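Local coordinates for protein NS1 (Human bocavirus, PDB 4KW3) that probably nicks one strand of viral DNA at the replication origin and unwinds it to start rolling-circle replication, this chain being its N-terminal origin-binding and nickase domain, at residues F11-F16 against H198-D203; F16-K21 against E123-R128. One frame throughout, in Å; residues are numbered along the deposited sequence.

Interaction 1: residues F11-F16 against H198-D203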
loop_
_atom_site.group_PDB
_atom_site.type_symbol
_atom_site.label_atom_id
_atom_site.label_comp_id
_atom_site.label_asym_id
_atom_site.label_seq_id
_atom_site.Cartn_x
_atom_site.Cartn_y
_atom_site.Cartn_z
ATOM N N PHE A 11 -15.945 10.595 -3.297
ATOM C CA PHE A 11 -14.520 10.856 -3.116
ATOM C C PHE A 11 -14.167 12.328 -3.333
ATOM O O PHE A 11 -14.305 12.830 -4.440
ATOM C CB PHE A 11 -13.676 9.976 -4.055
ATOM C CG PHE A 11 -12.268 9.750 -3.562
ATOM C CD1 PHE A 11 -11.301 10.748 -3.689
ATOM C CD2 PHE A 11 -11.914 8.539 -2.952
ATOM C CE1 PHE A 11 -10.010 10.558 -3.217
ATOM C CE2 PHE A 11 -10.620 8.325 -2.499
ATOM C CZ PHE A 11 -9.661 9.348 -2.625
ATOM N N SER A 12 -13.677 12.989 -2.279
ATOM C CA SER A 12 -13.335 14.420 -2.303
ATOM C C SER A 12 -12.416 14.845 -3.437
ATOM O O SER A 12 -11.372 14.230 -3.670
ATOM C CB SER A 12 -12.680 14.821 -0.983
ATOM O OG SER A 12 -13.626 14.817 0.065
ATOM N N GLN A 13 -12.784 15.931 -4.110
ATOM C CA GLN A 13 -11.969 16.471 -5.196
ATOM C C GLN A 13 -11.281 17.783 -4.755
ATOM O O GLN A 13 -11.710 18.413 -3.785
ATOM C CB GLN A 13 -12.827 16.655 -6.457
ATOM C CG GLN A 13 -13.351 15.359 -7.077
ATOM C CD GLN A 13 -12.722 15.054 -8.419
ATOM O OE1 GLN A 13 -11.493 14.949 -8.549
ATOM N NE2 GLN A 13 -13.564 14.930 -9.440
ATOM N N PRO A 14 -10.167 18.160 -5.409
ATOM C CA PRO A 14 -9.480 17.416 -6.471
ATOM C C PRO A 14 -8.739 16.219 -5.868
ATOM O O PRO A 14 -8.332 16.277 -4.694
ATOM C CB PRO A 14 -8.489 18.445 -7.021
ATOM C CG PRO A 14 -8.149 19.292 -5.838
ATOM C CD PRO A 14 -9.425 19.378 -5.024
ATOM N N ALA A 15 -8.606 15.146 -6.647
ATOM C CA ALA A 15 -7.927 13.928 -6.187
ATOM C C ALA A 15 -6.663 13.657 -6.990
ATOM O O ALA A 15 -6.604 13.914 -8.194
ATOM C CB ALA A 15 -8.871 12.702 -6.253
ATOM N N PHE A 16 -5.660 13.106 -6.322
ATOM C CA PHE A 16 -4.391 12.814 -6.970
ATOM C C PHE A 16 -3.928 11.420 -6.589
ATOM O O PHE A 16 -4.284 10.900 -5.524
ATOM C CB PHE A 16 -3.353 13.882 -6.597
ATOM C CG PHE A 16 -3.768 15.261 -6.995
ATOM C CD1 PHE A 16 -4.547 16.040 -6.140
ATOM C CD2 PHE A 16 -3.431 15.769 -8.260
ATOM C CE1 PHE A 16 -4.969 17.314 -6.526
ATOM C CE2 PHE A 16 -3.844 17.042 -8.651
ATOM C CZ PHE A 16 -4.611 17.815 -7.780
ATOM N N HIS A 198 -1.835 16.289 -17.303
ATOM C CA HIS A 198 -2.695 16.509 -16.147
ATOM C C HIS A 198 -2.306 15.579 -15.006
ATOM O O HIS A 198 -2.017 14.406 -15.232
ATOM C CB HIS A 198 -4.141 16.284 -16.548
ATOM C CG HIS A 198 -4.550 17.105 -17.725
ATOM N ND1 HIS A 198 -5.056 18.381 -17.600
ATOM C CD2 HIS A 198 -4.469 16.855 -19.053
ATOM C CE1 HIS A 198 -5.300 18.869 -18.803
ATOM N NE2 HIS A 198 -4.949 17.966 -19.701
ATOM N N ALA A 199 -2.302 16.090 -13.781
ATOM C CA ALA A 199 -1.869 15.296 -12.637
ATOM C C ALA A 199 -3.075 14.931 -11.814
ATOM O O ALA A 199 -2.996 14.098 -10.926
ATOM C CB ALA A 199 -0.853 16.038 -11.786
ATOM N N GLN A 200 -4.194 15.572 -12.106
ATOM C CA GLN A 200 -5.415 15.316 -11.362
ATOM C C GLN A 200 -6.045 14.015 -11.819
ATOM O O GLN A 200 -6.208 13.773 -13.013
ATOM C CB GLN A 200 -6.397 16.473 -11.547
ATOM C CG GLN A 200 -7.611 16.434 -10.658
ATOM C CD GLN A 200 -8.261 17.810 -10.493
ATOM O OE1 GLN A 200 -7.649 18.846 -10.794
ATOM N NE2 GLN A 200 -9.504 17.824 -10.016
ATOM N N THR A 201 -6.407 13.189 -10.849
ATOM C CA THR A 201 -7.158 11.974 -11.093
ATOM C C THR A 201 -8.646 12.345 -11.198
ATOM O O THR A 201 -9.327 12.579 -10.191
ATOM C CB THR A 201 -6.919 10.937 -9.957
ATOM O OG1 THR A 201 -5.520 10.656 -9.861
ATOM C CG2 THR A 201 -7.678 9.628 -10.211
ATOM N N VAL A 202 -9.135 12.418 -12.431
ATOM C CA VAL A 202 -10.507 12.850 -12.684
ATOM C C VAL A 202 -11.535 11.984 -11.966
ATOM O O VAL A 202 -12.472 12.494 -11.356
ATOM C CB VAL A 202 -10.840 12.801 -14.166
ATOM C CG1 VAL A 202 -12.189 13.441 -14.378
ATOM C CG2 VAL A 202 -9.770 13.520 -14.980
ATOM N N ASP A 203 -11.348 10.670 -12.031
ATOM C CA ASP A 203 -12.309 9.729 -11.457
ATOM C C ASP A 203 -11.671 8.756 -10.460
ATOM O O ASP A 203 -11.428 7.596 -10.792
ATOM C CB ASP A 203 -12.994 8.968 -12.594
ATOM C CG ASP A 203 -14.291 8.316 -12.165
ATOM O OD1 ASP A 203 -14.480 8.090 -10.947
ATOM O OD2 ASP A 203 -15.142 8.062 -13.048
#

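Interaction 2: residues F16-K21 against E123-R128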
loop_
_atom_site.group_PDB
_atom_site.type_symbol
_atom_site.label_atom_id
_atom_site.label_comp_id
_atom_site.label_asym_id
_atom_site.label_seq_id
_atom_site.Cartn_x
_atom_site.Cartn_y
_atom_site.Cartn_z
ATOM N N PHE A 16 -5.660 13.106 -6.322
ATOM C CA PHE A 16 -4.391 12.814 -6.970
ATOM C C PHE A 16 -3.928 11.420 -6.589
ATOM O O PHE A 16 -4.284 10.900 -5.524
ATOM C CB PHE A 16 -3.353 13.882 -6.597
ATOM C CG PHE A 16 -3.768 15.261 -6.995
ATOM C CD1 PHE A 16 -4.547 16.040 -6.140
ATOM C CD2 PHE A 16 -3.431 15.769 -8.260
ATOM C CE1 PHE A 16 -4.969 17.314 -6.526
ATOM C CE2 PHE A 16 -3.844 17.042 -8.651
ATOM C CZ PHE A 16 -4.611 17.815 -7.780
ATOM N N THR A 17 -3.149 10.812 -7.468
ATOM C CA THR A 17 -2.667 9.455 -7.236
ATOM C C THR A 17 -1.140 9.418 -7.236
ATOM O O THR A 17 -0.483 9.946 -8.153
ATOM C CB THR A 17 -3.262 8.481 -8.275
ATOM O OG1 THR A 17 -4.695 8.524 -8.186
ATOM C CG2 THR A 17 -2.766 7.021 -8.043
ATOM N N TYR A 18 -0.575 8.833 -6.183
ATOM C CA TYR A 18 0.881 8.699 -6.074
ATOM C C TYR A 18 1.315 7.233 -6.033
ATOM O O TYR A 18 0.551 6.344 -5.622
ATOM C CB TYR A 18 1.398 9.381 -4.807
ATOM C CG TYR A 18 1.147 10.874 -4.720
ATOM C CD1 TYR A 18 -0.048 11.373 -4.216
ATOM C CD2 TYR A 18 2.124 11.783 -5.108
ATOM C CE1 TYR A 18 -0.265 12.738 -4.105
ATOM C CE2 TYR A 18 1.911 13.133 -5.021
ATOM C CZ TYR A 18 0.713 13.614 -4.519
ATOM O OH TYR A 18 0.508 14.986 -4.445
ATOM N N VAL A 19 2.558 6.989 -6.435
ATOM C CA VAL A 19 3.164 5.689 -6.226
ATOM C C VAL A 19 4.419 5.836 -5.379
ATOM O O VAL A 19 5.361 6.548 -5.747
ATOM C CB VAL A 19 3.518 4.964 -7.541
ATOM C CG1 VAL A 19 4.205 3.622 -7.210
ATOM C CG2 VAL A 19 2.273 4.710 -8.341
ATOM N N PHE A 20 4.409 5.152 -4.238
ATOM C CA PHE A 20 5.554 5.080 -3.351
ATOM C C PHE A 20 6.278 3.761 -3.593
ATOM O O PHE A 20 5.646 2.720 -3.611
ATOM C CB PHE A 20 5.096 5.154 -1.888
ATOM C CG PHE A 20 6.142 4.696 -0.909
ATOM C CD1 PHE A 20 7.133 5.567 -0.478
ATOM C CD2 PHE A 20 6.146 3.389 -0.431
ATOM C CE1 PHE A 20 8.106 5.146 0.408
ATOM C CE2 PHE A 20 7.120 2.964 0.461
ATOM C CZ PHE A 20 8.097 3.847 0.886
ATOM N N LYS A 21 7.590 3.813 -3.814
ATOM C CA LYS A 21 8.431 2.617 -3.947
ATOM C C LYS A 21 9.266 2.442 -2.681
ATOM O O LYS A 21 9.997 3.352 -2.301
ATOM C CB LYS A 21 9.396 2.767 -5.119
ATOM C CG LYS A 21 9.045 2.007 -6.369
ATOM C CD LYS A 21 10.272 1.887 -7.292
ATOM C CE LYS A 21 10.615 3.209 -8.005
ATOM N NZ LYS A 21 10.131 3.281 -9.422
ATOM N N GLU A 123 -9.297 19.402 0.324
ATOM C CA GLU A 123 -8.808 20.774 0.405
ATOM C C GLU A 123 -7.334 20.767 0.777
ATOM O O GLU A 123 -6.921 19.963 1.599
ATOM C CB GLU A 123 -9.614 21.542 1.456
ATOM C CG GLU A 123 -9.641 23.042 1.284
ATOM C CD GLU A 123 -10.653 23.715 2.200
ATOM O OE1 GLU A 123 -11.115 23.070 3.166
ATOM O OE2 GLU A 123 -10.998 24.886 1.941
ATOM N N GLY A 124 -6.545 21.647 0.164
ATOM C CA GLY A 124 -5.119 21.722 0.438
ATOM C C GLY A 124 -4.237 21.122 -0.645
ATOM O O GLY A 124 -3.050 21.455 -0.732
ATOM N N LEU A 125 -4.803 20.217 -1.447
ATOM C CA LEU A 125 -4.126 19.722 -2.646
ATOM C C LEU A 125 -4.724 20.382 -3.876
ATOM O O LEU A 125 -5.906 20.741 -3.892
ATOM C CB LEU A 125 -4.229 18.200 -2.803
ATOM C CG LEU A 125 -3.337 17.299 -1.960
ATOM C CD1 LEU A 125 -3.693 15.862 -2.224
ATOM C CD2 LEU A 125 -1.879 17.533 -2.275
ATOM N N SER A 126 -3.895 20.564 -4.897
ATOM C CA SER A 126 -4.359 21.102 -6.169
ATOM C C SER A 126 -3.333 20.775 -7.249
ATOM O O SER A 126 -2.243 20.294 -6.936
ATOM C CB SER A 126 -4.527 22.618 -6.059
ATOM O OG SER A 126 -3.259 23.250 -5.941
ATOM N N LYS A 127 -3.677 21.047 -8.511
ATOM C CA LYS A 127 -2.740 20.907 -9.623
ATOM C C LYS A 127 -1.456 21.675 -9.343
ATOM O O LYS A 127 -0.366 21.296 -9.757
ATOM C CB LYS A 127 -3.352 21.383 -10.954
ATOM C CG LYS A 127 -4.132 20.331 -11.721
ATOM C CD LYS A 127 -4.040 20.597 -13.229
ATOM C CE LYS A 127 -4.257 19.317 -14.041
ATOM N NZ LYS A 127 -5.550 18.608 -13.771
ATOM N N ARG A 128 -1.616 22.768 -8.625
ATOM C CA ARG A 128 -0.553 23.711 -8.355
ATOM C C ARG A 128 0.522 23.097 -7.429
ATOM O O ARG A 128 1.718 23.329 -7.621
ATOM C CB ARG A 128 -1.210 24.987 -7.797
ATOM C CG ARG A 128 -0.436 26.271 -7.894
ATOM C CD ARG A 128 -1.138 27.363 -7.086
ATOM N NE ARG A 128 -1.619 26.873 -5.793
ATOM C CZ ARG A 128 -0.875 26.776 -4.693
ATOM N NH1 ARG A 128 0.392 27.173 -4.708
ATOM N NH2 ARG A 128 -1.408 26.306 -3.568
#

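Interaction 1: residues F11-F16 against H198-D203
This contact is a loop-to-strand junction at the edge of the nuclease domain, where the lead-in to strand 15-21 meets the loop between strand 197-198 and helix 204-212. One well-formed backbone bond ties the loop to the start of the strand. The N-H of T201 points at O of A15 (N to O 2.8 Å) with an N-H...O angle of 151°, in the plane of the carbonyl. Around this bond the side chains close in. Q200, with CG anti to the backbone N (chi1 -171°) and the rest of its chain extended, lays its amide against P14, NE2 lying 3.2 Å from P14 CB. Q13, which precedes a cis peptide bond to P14, bends at chi2 and crosses Q200 at roughly a right angle, the two amide planes being 85° apart. NE2 of Q13 makes a weak hydrogen bond to O of V202 (3.3 Å). Deeper in, the F16 ring presents its edge to O of A199 (CD2 to O 3.2 Å), while its CE2 lies 3.9 Å from CB of Q200. D203 caps helix 204-212, which carries Y211, the predicted nicking tyrosine; the side chain of T201 lies about 9 Å from those of both Y211 and H117. Such a tyrosine helix beside a sheet carrying the H115/H117 motif is consistent with an HUH endonuclease of the rolling-circle type.

Interaction 2: residues F16-K21 against E123-R128
The hydroxyl of Y18 is gripped by one hydrogen bond, to the carbonyl O of A130, just past segment 123-128. CD2 of L125 meets OH of Y18 tip to tip at 4.1 Å. The CB of L125 is directed at the strand, and chi1 (-77°) then sets CG beside the backbone N, from where the two methyls reach F16 and Y18. L125 slides past F16 in the opposite direction, so that its CB lies 3.9 Å from CE1 of the F16 ring and its CD1 lies 4.0 Å from CD1 of that ring. In the central sheet of this Rep-type nuclease domain, strand 15-21 is flanked by antiparallel strands 114-122 and 185-191, and the former of these carries H115 and H117, predicted metal ligands of the RCR-2 motif. The loop that follows strand 114-122 packs against side chains at the start of the adjacent strand. Beyond L125 the backbone itself takes over the packing: CZ of F16 stands 3.3 Å from C of S126 and 3.4 Å from N of K127. The side chain of N129, just after the segment, bonds to N of S126 through OD1 and to O of G124 through ND2. The Y18 ring meets F137 of helix 134-149 edge-to-face.

Both contacts draw on strand 15-21 and share F16, whose ring serves as a wedge between two loops: one edge belongs to 198-203, the far end to 123-128. Their chemistry differs with depth. Interaction 1 is partly buried and mixes a well-formed backbone hydrogen bond with glutamine amides near the surface, whereas interaction 2 is largely buried, joining aromatic and leucine carbons and a backbone peptide, with no hydrogen bond between its segments. The two also touch directly: the hydroxyls of T201 and T17 are probably hydrogen-bonded, K127 packs its amine end on CB of Q200, and P14 rests on O of L125. One strand thus anchors the loop leading to the Y211 helix and the loop leaving the predicted metal-binding strand.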